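Local coordinates for protein N-acylethanolamine-hydrolyzing acid amidase subunit alpha (Caenorhabditis elegans, PDB 6DY3) that forms, with the beta subunit, a heterodimeric amidase that probably degrades fatty acid amides such as N-palmitoylethanolamine to ethanolamine and free fatty acids, at residues K13-E18 with I33-E38; S26-Q31 with T71-E76. One frame throughout, in Å; residues are numbered along the deposited sequence.

How the interactions relate
Interactions 1 and 2 share helix 30-36: interaction 1 ties its C-terminal part to strand 15-20, while interaction 2 joins the turn leading into it to the start of helix 72-85. Their centres lie about 16 Å apart. Along the chain the segments interleave, in the order 13-18, 26-31, 33-38, 71-76. The contacts also meet directly, since Tyr-17 CE1 packs 4.2 Å from Gln-31 O and the Gln-31 side chain hydrogen-bonds Asp-35. Strand, short helix and long helix are thus joined in series on the alpha subunit, with the strand paired to the beta subunit.

Interaction 1. Residues K13-E18 with I33-E38; sequences KPRHYE and IKDHLE. With FUC (alpha-L-fucopyranose), chain I.
Asp-35 OD1 draws two side chains of 13-18: a hydrogen bond from Tyr-17 and the charge of Arg-15. Tyr-17 OH donates to OD1 over 2.6 Å, and OD1, which sits at the edge of the tyrosine ring and near its plane, accepts through its anti lone pair. Arg-15 adds charge rather than a directed bond: its NH2 is 3.2 Å from Asp-35 OD1, but the oxygen lies well out of the guanidinium plane and no N-H points at it. The guanidinium and carboxylate planes are only 18° apart, and Tyr-17 OH lies over the centre of one guanidinium face. A bend in the arginine chain at its third torsion (chi3 57°) brings the group over the hydroxyl. The other carboxylate oxygen, OD2, accepts from Gln-31, so both oxygens have partners and the group is held against rotation. The positive charge nearby would probably favour the ionised aspartate.

The arrangement follows from strand geometry: residues two apart, Arg-15 and Tyr-17, face helix 30-36, while His-16 between them reaches the beta subunit, where its NE2 hydrogen-bonds Asp-35 of that chain. The strand pairs in parallel with a beta-subunit strand, so one sheet spans the heterodimer interface.

His-36 meets the tyrosine from the opposite direction, its CE1 3.8 Å from Tyr-17 CE2. The rings touch rim to rim, their planes at 56°, without stacking, and a bond from His-36 ND1 to Val-32 O settles how the imidazole is turned. Farther along, past the helix, Glu-38 CG packs 3.6 Å from C5 of the fucose.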
ATOM      1  N   LYS A  13       4.498 -14.988  -8.964  1.00 43.17           N
ATOM      2  CA  LYS A  13       5.142 -13.885  -8.273  1.00 42.58           C
ATOM      3  C   LYS A  13       5.190 -12.656  -9.173  1.00 43.31           C
ATOM      4  O   LYS A  13       5.281 -12.781 -10.399  1.00 44.07           O
ATOM      5  CB  LYS A  13       6.568 -14.259  -7.866  1.00 45.30           C
ATOM      6  CG  LYS A  13       6.662 -15.424  -6.893  1.00 47.62           C
ATOM      7  CD  LYS A  13       8.098 -15.853  -6.688  1.00 48.74           C
ATOM      8  CE  LYS A  13       8.185 -17.106  -5.828  1.00 54.40           C
ATOM      9  NZ  LYS A  13       9.575 -17.644  -5.750  1.00 57.07           N
ATOM     10  N   PRO A  14       5.137 -11.460  -8.592  1.00 44.43           N
ATOM     11  CA  PRO A  14       5.276 -10.248  -9.407  1.00 46.42           C
ATOM     12  C   PRO A  14       6.699 -10.086  -9.917  1.00 48.09           C
ATOM     13  O   PRO A  14       7.666 -10.415  -9.226  1.00 46.05           O
ATOM     14  CB  PRO A  14       4.899  -9.122  -8.437  1.00 46.02           C
ATOM     15  CG  PRO A  14       5.185  -9.674  -7.093  1.00 46.40           C
ATOM     16  CD  PRO A  14       4.880 -11.143  -7.177  1.00 45.87           C
ATOM     17  N   ARG A  15       6.816  -9.567 -11.137  1.00 53.13           N
ATOM     18  CA  ARG A  15       8.127  -9.330 -11.726  1.00 55.17           C
ATOM     19  C   ARG A  15       8.927  -8.350 -10.876  1.00 50.89           C
ATOM     20  O   ARG A  15       8.396  -7.347 -10.391  1.00 51.67           O
ATOM     21  CB  ARG A  15       7.987  -8.783 -13.146  1.00 58.01           C
ATOM     22  CG  ARG A  15       7.486  -9.798 -14.165  1.00 60.52           C
ATOM     23  CD  ARG A  15       7.706  -9.298 -15.584  1.00 65.44           C
ATOM     24  NE  ARG A  15       9.116  -9.000 -15.837  1.00 69.31           N
ATOM     25  CZ  ARG A  15       9.604  -8.606 -17.010  1.00 73.88           C
ATOM     26  NH1 ARG A  15       8.795  -8.457 -18.054  1.00 74.58           N
ATOM     27  NH2 ARG A  15      10.905  -8.363 -17.138  1.00 75.33           N
ATOM     28  N   HIS A  16      10.214  -8.638 -10.709  1.00 45.82           N
ATOM     29  CA  HIS A  16      11.079  -7.826  -9.865  1.00 43.89           C
ATOM     30  C   HIS A  16      11.870  -6.840 -10.712  1.00 45.39           C
ATOM     31  O   HIS A  16      12.364  -7.186 -11.790  1.00 44.86           O
ATOM     32  CB  HIS A  16      12.041  -8.696  -9.059  1.00 42.78           C
ATOM     33  CG  HIS A  16      13.125  -7.918  -8.386  1.00 46.85           C
ATOM     34  ND1 HIS A  16      14.457  -8.065  -8.708  1.00 55.80           N
ATOM     35  CD2 HIS A  16      13.074  -6.972  -7.419  1.00 43.96           C
ATOM     36  CE1 HIS A  16      15.181  -7.252  -7.958  1.00 57.20           C
ATOM     37  NE2 HIS A  16      14.365  -6.578  -7.167  1.00 50.03           N
ATOM     38  N   TYR A  17      11.997  -5.615 -10.205  1.00 47.63           N
ATOM     39  CA  TYR A  17      12.768  -4.563 -10.851  1.00 49.01           C
ATOM     40  C   TYR A  17      13.601  -3.842  -9.805  1.00 49.70           C
ATOM     41  O   TYR A  17      13.224  -3.769  -8.631  1.00 44.45           O
ATOM     42  CB  TYR A  17      11.876  -3.532 -11.569  1.00 46.06           C
ATOM     43  CG  TYR A  17      11.106  -4.085 -12.745  1.00 44.44           C
ATOM     44  CD1 TYR A  17      11.629  -4.020 -14.030  1.00 43.63           C
ATOM     45  CD2 TYR A  17       9.859  -4.674 -12.571  1.00 43.66           C
ATOM     46  CE1 TYR A  17      10.936  -4.527 -15.107  1.00 43.86           C
ATOM     47  CE2 TYR A  17       9.156  -5.183 -13.645  1.00 44.42           C
ATOM     48  CZ  TYR A  17       9.701  -5.107 -14.911  1.00 45.40           C
ATOM     49  OH  TYR A  17       9.010  -5.617 -15.985  1.00 46.56           O
ATOM     50  N   GLU A  18      14.733  -3.302 -10.245  1.00 53.09           N
ATOM     51  CA  GLU A  18      15.547  -2.408  -9.434  1.00 52.96           C
ATOM     52  C   GLU A  18      15.388  -0.999  -9.983  1.00 49.10           C
ATOM     53  O   GLU A  18      15.613  -0.759 -11.175  1.00 47.09           O
ATOM     54  CB  GLU A  18      17.020  -2.827  -9.432  1.00 56.86           C
ATOM     55  CG  GLU A  18      17.349  -3.944  -8.451  1.00 59.83           C
ATOM     56  CD  GLU A  18      18.841  -4.272  -8.410  1.00 64.61           C
ATOM     57  OE1 GLU A  18      19.648  -3.495  -8.966  1.00 67.42           O
ATOM     58  OE2 GLU A  18      19.207  -5.311  -7.822  1.00 64.12           O
ATOM     59  N   ILE A  33       7.884   0.457 -17.575  1.00 50.82           N
ATOM     60  CA  ILE A  33       6.869   0.874 -18.539  1.00 51.35           C
ATOM     61  C   ILE A  33       7.005   0.077 -19.830  1.00 54.30           C
ATOM     62  O   ILE A  33       6.008  -0.376 -20.409  1.00 52.44           O
ATOM     63  CB  ILE A  33       6.969   2.391 -18.796  1.00 49.88           C
ATOM     64  CG1 ILE A  33       6.716   3.188 -17.509  1.00 49.55           C
ATOM     65  CG2 ILE A  33       5.999   2.825 -19.891  1.00 49.86           C
ATOM     66  CD1 ILE A  33       5.374   2.928 -16.854  1.00 53.59           C
ATOM     67  N   LYS A  34       8.238  -0.115 -20.299  1.00 59.34           N
ATOM     68  CA  LYS A  34       8.446  -0.830 -21.552  1.00 60.44           C
ATOM     69  C   LYS A  34       7.914  -2.257 -21.471  1.00 60.76           C
ATOM     70  O   LYS A  34       7.358  -2.776 -22.445  1.00 59.86           O
ATOM     71  CB  LYS A  34       9.931  -0.825 -21.909  1.00 60.63           C
ATOM     72  CG  LYS A  34      10.251  -1.462 -23.244  1.00 65.75           C
ATOM     73  CD  LYS A  34      11.752  -1.518 -23.481  1.00 70.89           C
ATOM     74  CE  LYS A  34      12.081  -2.208 -24.794  1.00 77.50           C
ATOM     75  NZ  LYS A  34      13.547  -2.263 -25.043  1.00 82.33           N
ATOM     76  N   ASP A  35       8.063  -2.903 -20.313  1.00 62.38           N
ATOM     77  CA  ASP A  35       7.641  -4.292 -20.174  1.00 63.19           C
ATOM     78  C   ASP A  35       6.131  -4.446 -20.053  1.00 61.19           C
ATOM     79  O   ASP A  35       5.609  -5.522 -20.362  1.00 60.61           O
ATOM     80  CB  ASP A  35       8.313  -4.931 -18.959  1.00 63.91           C
ATOM     81  CG  ASP A  35       9.808  -5.103 -19.142  1.00 69.36           C
ATOM     82  OD1 ASP A  35      10.503  -5.327 -18.128  1.00 69.97           O
ATOM     83  OD2 ASP A  35      10.292  -5.014 -20.293  1.00 73.96           O
ATOM     84  N   HIS A  36       5.419  -3.413 -19.604  1.00 57.37           N
ATOM     85  CA  HIS A  36       3.974  -3.488 -19.438  1.00 55.83           C
ATOM     86  C   HIS A  36       3.234  -2.558 -20.394  1.00 56.97           C
ATOM     87  O   HIS A  36       2.040  -2.305 -20.208  1.00 59.36           O
ATOM     88  CB  HIS A  36       3.594  -3.176 -17.990  1.00 54.32           C
ATOM     89  CG  HIS A  36       4.284  -4.041 -16.984  1.00 51.14           C
ATOM     90  ND1 HIS A  36       5.545  -3.765 -16.505  1.00 50.34           N
ATOM     91  CD2 HIS A  36       3.890  -5.180 -16.369  1.00 52.61           C
ATOM     92  CE1 HIS A  36       5.898  -4.694 -15.635  1.00 55.00           C
ATOM     93  NE2 HIS A  36       4.910  -5.566 -15.534  1.00 55.91           N
ATOM     94  N   LEU A  37       3.914  -2.059 -21.427  1.00 55.25           N
ATOM     95  CA  LEU A  37       3.302  -1.074 -22.312  1.00 55.42           C
ATOM     96  C   LEU A  37       1.998  -1.592 -22.906  1.00 55.02           C
ATOM     97  O   LEU A  37       1.100  -0.806 -23.226  1.00 52.89           O
ATOM     98  CB  LEU A  37       4.284  -0.705 -23.423  1.00 59.07           C
ATOM     99  CG  LEU A  37       3.877   0.415 -24.378  1.00 57.38           C
ATOM    100  CD1 LEU A  37       3.819   1.740 -23.645  1.00 55.33           C
ATOM    101  CD2 LEU A  37       4.842   0.479 -25.547  1.00 57.65           C
ATOM    102  N   GLU A  38       1.880  -2.912 -23.054  1.00 61.11           N
ATOM    103  CA  GLU A  38       0.693  -3.506 -23.657  1.00 66.64           C
ATOM    104  C   GLU A  38      -0.553  -3.243 -22.819  1.00 64.71           C
ATOM    105  O   GLU A  38      -1.647  -3.052 -23.362  1.00 65.33           O
ATOM    106  CB  GLU A  38       0.927  -5.010 -23.830  1.00 74.13           C
ATOM    107  CG  GLU A  38      -0.285  -5.824 -24.242  1.00 83.29           C
ATOM    108  CD  GLU A  38      -0.092  -7.313 -24.000  1.00 87.56           C
ATOM    109  OE1 GLU A  38       1.020  -7.721 -23.593  1.00 86.86           O
ATOM    110  OE2 GLU A  38      -1.060  -8.079 -24.198  1.00 89.66           O
TER
HETATM  111  C1  FUC I   3      -5.517  -8.223 -23.379  1.00112.35           C
HETATM  112  C2  FUC I   3      -6.352  -7.078 -22.702  1.00113.45           C
HETATM  113  C3  FUC I   3      -5.620  -5.738 -22.719  1.00114.34           C
HETATM  114  C4  FUC I   3      -4.926  -5.551 -24.056  1.00114.12           C
HETATM  115  C5  FUC I   3      -3.818  -6.594 -24.202  1.00105.10           C
HETATM  116  C6  FUC I   3      -3.452  -6.863 -25.665  1.00100.19           C
HETATM  117  O2  FUC I   3      -6.751  -7.409 -21.377  1.00110.67           O
HETATM  118  O3  FUC I   3      -6.550  -4.660 -22.553  1.00111.19           O
HETATM  119  O4  FUC I   3      -5.858  -5.681 -25.117  1.00119.93           O
HETATM  120  O5  FUC I   3      -4.134  -7.877 -23.576  1.00106.12           O

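Interaction 2. Residues S26-Q31 with T71-E76; sequences SQRWNQ and TTEIQE
Ser-26 and Glu-76 form the tightly packed part of the contact: their CA atoms are 5.0 Å apart, and a CA-H...O contact puts Ser-26 CA 3.4 Å from Glu-76 O. The serine OG turns to its own segment instead, accepting a 2.9 Å bond from Gln-27 NE2 just ahead of the type I turn from Gln-27 to Asn-30.

The other part is a directed polar link, made only by the ends of long side chains, in which Glu-73 comes from the partly exposed side to meet the buried Arg-28. Arg-28 NH1 donates a nearly straight hydrogen bond to Glu-73 OE2, 2.6 Å long with an N-H...O angle of 168°. The oxygen sits at the guanidinium edge, in its plane, and accepts through its anti lone pair; the carboxylate itself stands almost perpendicular, at 88°. NH2 adds a weak bond to the same oxygen. An extended chain from CG to NE carries the guanidinium to the helix start. There NH1 also forms a salt bridge with Glu-77, while NE donates to Glu-23 O. A methionine in its place would probably leave Glu-73 and Glu-77 without their shared positive mate and Glu-23 O without its donor.

The turn leads into helix 30-36, with Trp-29 at its N-cap. Thr-71 is the N-cap of helix 72-85, while strand 15-20 packs on Arg-28 and Trp-29 through Ile-19, and Phe-94 of the beta subunit touches Ile-74.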
ATOM      1  N   SER A  26      13.669  10.951 -14.556  1.00 57.73           N
ATOM      2  CA  SER A  26      12.872  10.729 -15.758  1.00 55.85           C
ATOM      3  C   SER A  26      13.188   9.410 -16.457  1.00 55.95           C
ATOM      4  O   SER A  26      12.470   9.043 -17.394  1.00 54.19           O
ATOM      5  CB  SER A  26      13.077  11.884 -16.735  1.00 58.19           C
ATOM      6  OG  SER A  26      14.432  11.982 -17.129  1.00 62.42           O
ATOM      7  N   GLN A  27      14.231   8.697 -16.038  1.00 58.85           N
ATOM      8  CA  GLN A  27      14.655   7.469 -16.697  1.00 62.65           C
ATOM      9  C   GLN A  27      14.479   6.233 -15.831  1.00 58.98           C
ATOM     10  O   GLN A  27      14.763   5.124 -16.294  1.00 62.37           O
ATOM     11  CB  GLN A  27      16.128   7.590 -17.114  1.00 70.79           C
ATOM     12  CG  GLN A  27      16.416   8.874 -17.863  1.00 75.82           C
ATOM     13  CD  GLN A  27      15.622   8.965 -19.147  1.00 80.00           C
ATOM     14  OE1 GLN A  27      15.626   8.035 -19.958  1.00 77.05           O
ATOM     15  NE2 GLN A  27      14.843  10.034 -19.286  1.00 84.69           N
ATOM     16  N   ARG A  28      13.997   6.389 -14.598  1.00 52.23           N
ATOM     17  CA  ARG A  28      14.058   5.300 -13.632  1.00 49.05           C
ATOM     18  C   ARG A  28      13.054   4.196 -13.951  1.00 47.80           C
ATOM     19  O   ARG A  28      13.331   3.012 -13.722  1.00 45.15           O
ATOM     20  CB  ARG A  28      13.819   5.852 -12.230  1.00 48.86           C
ATOM     21  CG  ARG A  28      14.929   6.755 -11.728  1.00 49.52           C
ATOM     22  CD  ARG A  28      14.558   7.384 -10.401  1.00 49.73           C
ATOM     23  NE  ARG A  28      15.568   8.331  -9.944  1.00 53.33           N
ATOM     24  CZ  ARG A  28      15.473   9.040  -8.824  1.00 55.34           C
ATOM     25  NH1 ARG A  28      14.411   8.914  -8.040  1.00 51.09           N
ATOM     26  NH2 ARG A  28      16.442   9.880  -8.486  1.00 60.64           N
ATOM     27  N   TRP A  29      11.879   4.561 -14.459  1.00 46.55           N
ATOM     28  CA  TRP A  29      10.807   3.606 -14.692  1.00 44.48           C
ATOM     29  C   TRP A  29      10.730   3.156 -16.144  1.00 46.51           C
ATOM     30  O   TRP A  29       9.744   2.520 -16.531  1.00 49.06           O
ATOM     31  CB  TRP A  29       9.471   4.214 -14.262  1.00 42.03           C
ATOM     32  CG  TRP A  29       9.428   4.554 -12.810  1.00 40.94           C
ATOM     33  CD1 TRP A  29       9.639   5.781 -12.244  1.00 41.11           C
ATOM     34  CD2 TRP A  29       9.169   3.652 -11.730  1.00 39.79           C
ATOM     35  NE1 TRP A  29       9.522   5.696 -10.877  1.00 40.16           N
ATOM     36  CE2 TRP A  29       9.235   4.399 -10.538  1.00 39.35           C
ATOM     37  CE3 TRP A  29       8.884   2.284 -11.656  1.00 39.25           C
ATOM     38  CZ2 TRP A  29       9.026   3.824  -9.290  1.00 39.08           C
ATOM     39  CZ3 TRP A  29       8.676   1.717 -10.415  1.00 38.31           C
ATOM     40  CH2 TRP A  29       8.748   2.482  -9.250  1.00 37.92           C
ATOM     41  N   ASN A  30      11.753   3.448 -16.950  1.00 46.57           N
ATOM     42  CA  ASN A  30      11.693   3.128 -18.373  1.00 47.59           C
ATOM     43  C   ASN A  30      11.439   1.641 -18.598  1.00 48.00           C
ATOM     44  O   ASN A  30      10.554   1.262 -19.373  1.00 50.07           O
ATOM     45  CB  ASN A  30      12.988   3.556 -19.064  1.00 47.82           C
ATOM     46  CG  ASN A  30      13.216   5.049 -19.006  1.00 50.30           C
ATOM     47  OD1 ASN A  30      12.313   5.822 -18.702  1.00 53.64           O
ATOM     48  ND2 ASN A  30      14.439   5.463 -19.289  1.00 54.50           N
ATOM     49  N   GLN A  31      12.211   0.782 -17.932  1.00 47.25           N
ATOM     50  CA  GLN A  31      12.096  -0.651 -18.181  1.00 47.56           C
ATOM     51  C   GLN A  31      10.752  -1.187 -17.709  1.00 48.33           C
ATOM     52  O   GLN A  31      10.150  -2.043 -18.368  1.00 47.24           O
ATOM     53  CB  GLN A  31      13.244  -1.390 -17.499  1.00 50.86           C
ATOM     54  CG  GLN A  31      13.488  -2.782 -18.032  1.00 54.58           C
ATOM     55  CD  GLN A  31      13.765  -2.792 -19.525  1.00 56.05           C
ATOM     56  OE1 GLN A  31      14.708  -2.151 -20.001  1.00 53.68           O
ATOM     57  NE2 GLN A  31      12.940  -3.520 -20.275  1.00 55.70           N
ATOM     58  N   THR A  71       7.480  16.872  -5.082  1.00 49.43           N
ATOM     59  CA  THR A  71       8.837  17.383  -5.176  1.00 44.35           C
ATOM     60  C   THR A  71       9.300  17.330  -6.628  1.00 45.11           C
ATOM     61  O   THR A  71       8.733  16.618  -7.458  1.00 46.85           O
ATOM     62  CB  THR A  71       9.795  16.567  -4.302  1.00 42.66           C
ATOM     63  OG1 THR A  71       9.942  15.245  -4.841  1.00 42.53           O
ATOM     64  CG2 THR A  71       9.287  16.470  -2.878  1.00 42.79           C
ATOM     65  N   THR A  72      10.348  18.098  -6.935  1.00 51.99           N
ATOM     66  CA  THR A  72      10.889  18.091  -8.292  1.00 55.14           C
ATOM     67  C   THR A  72      11.273  16.680  -8.727  1.00 54.66           C
ATOM     68  O   THR A  72      11.037  16.291  -9.878  1.00 52.70           O
ATOM     69  CB  THR A  72      12.095  19.027  -8.385  1.00 58.01           C
ATOM     70  OG1 THR A  72      11.726  20.331  -7.919  1.00 59.67           O
ATOM     71  CG2 THR A  72      12.591  19.137  -9.820  1.00 59.92           C
ATOM     72  N   GLU A  73      11.856  15.894  -7.818  1.00 53.84           N
ATOM     73  CA  GLU A  73      12.235  14.525  -8.151  1.00 51.66           C
ATOM     74  C   GLU A  73      11.026  13.726  -8.618  1.00 50.67           C
ATOM     75  O   GLU A  73      11.059  13.082  -9.672  1.00 53.41           O
ATOM     76  CB  GLU A  73      12.888  13.857  -6.940  1.00 53.04           C
ATOM     77  CG  GLU A  73      13.291  12.402  -7.172  1.00 57.42           C
ATOM     78  CD  GLU A  73      13.762  11.704  -5.905  1.00 58.61           C
ATOM     79  OE1 GLU A  73      13.594  12.269  -4.804  1.00 56.53           O
ATOM     80  OE2 GLU A  73      14.309  10.587  -6.014  1.00 61.27           O
ATOM     81  N   ILE A  74       9.939  13.762  -7.845  1.00 44.92           N
ATOM     82  CA  ILE A  74       8.756  12.996  -8.212  1.00 43.48           C
ATOM     83  C   ILE A  74       8.132  13.557  -9.486  1.00 43.57           C
ATOM     84  O   ILE A  74       7.561  12.809 -10.291  1.00 43.27           O
ATOM     85  CB  ILE A  74       7.750  12.984  -7.044  1.00 42.59           C
ATOM     86  CG1 ILE A  74       8.332  12.266  -5.819  1.00 42.14           C
ATOM     87  CG2 ILE A  74       6.434  12.334  -7.462  1.00 41.76           C
ATOM     88  CD1 ILE A  74       8.641  10.793  -6.029  1.00 42.08           C
ATOM     89  N   GLN A  75       8.208  14.873  -9.686  1.00 44.40           N
ATOM     90  CA  GLN A  75       7.687  15.463 -10.915  1.00 48.34           C
ATOM     91  C   GLN A  75       8.369  14.863 -12.137  1.00 52.66           C
ATOM     92  O   GLN A  75       7.712  14.507 -13.122  1.00 52.87           O
ATOM     93  CB  GLN A  75       7.885  16.976 -10.890  1.00 51.10           C
ATOM     94  CG  GLN A  75       7.052  17.699  -9.861  1.00 50.45           C
ATOM     95  CD  GLN A  75       7.315  19.190  -9.856  1.00 52.82           C
ATOM     96  OE1 GLN A  75       7.518  19.802 -10.909  1.00 54.01           O
ATOM     97  NE2 GLN A  75       7.315  19.786  -8.669  1.00 53.14           N
ATOM     98  N   GLU A  76       9.695  14.739 -12.091  1.00 57.52           N
ATOM     99  CA  GLU A  76      10.418  14.225 -13.245  1.00 64.59           C
ATOM    100  C   GLU A  76      10.106  12.751 -13.483  1.00 63.13           C
ATOM    101  O   GLU A  76      10.031  12.310 -14.635  1.00 69.22           O
ATOM    102  CB  GLU A  76      11.916  14.445 -13.049  1.00 70.71           C
ATOM    103  CG  GLU A  76      12.319  15.906 -13.005  1.00 76.68           C
ATOM    104  CD  GLU A  76      13.796  16.096 -12.712  1.00 86.01           C
ATOM    105  OE1 GLU A  76      14.577  15.130 -12.874  1.00 89.07           O
ATOM    106  OE2 GLU A  76      14.179  17.216 -12.313  1.00 90.02           O
TER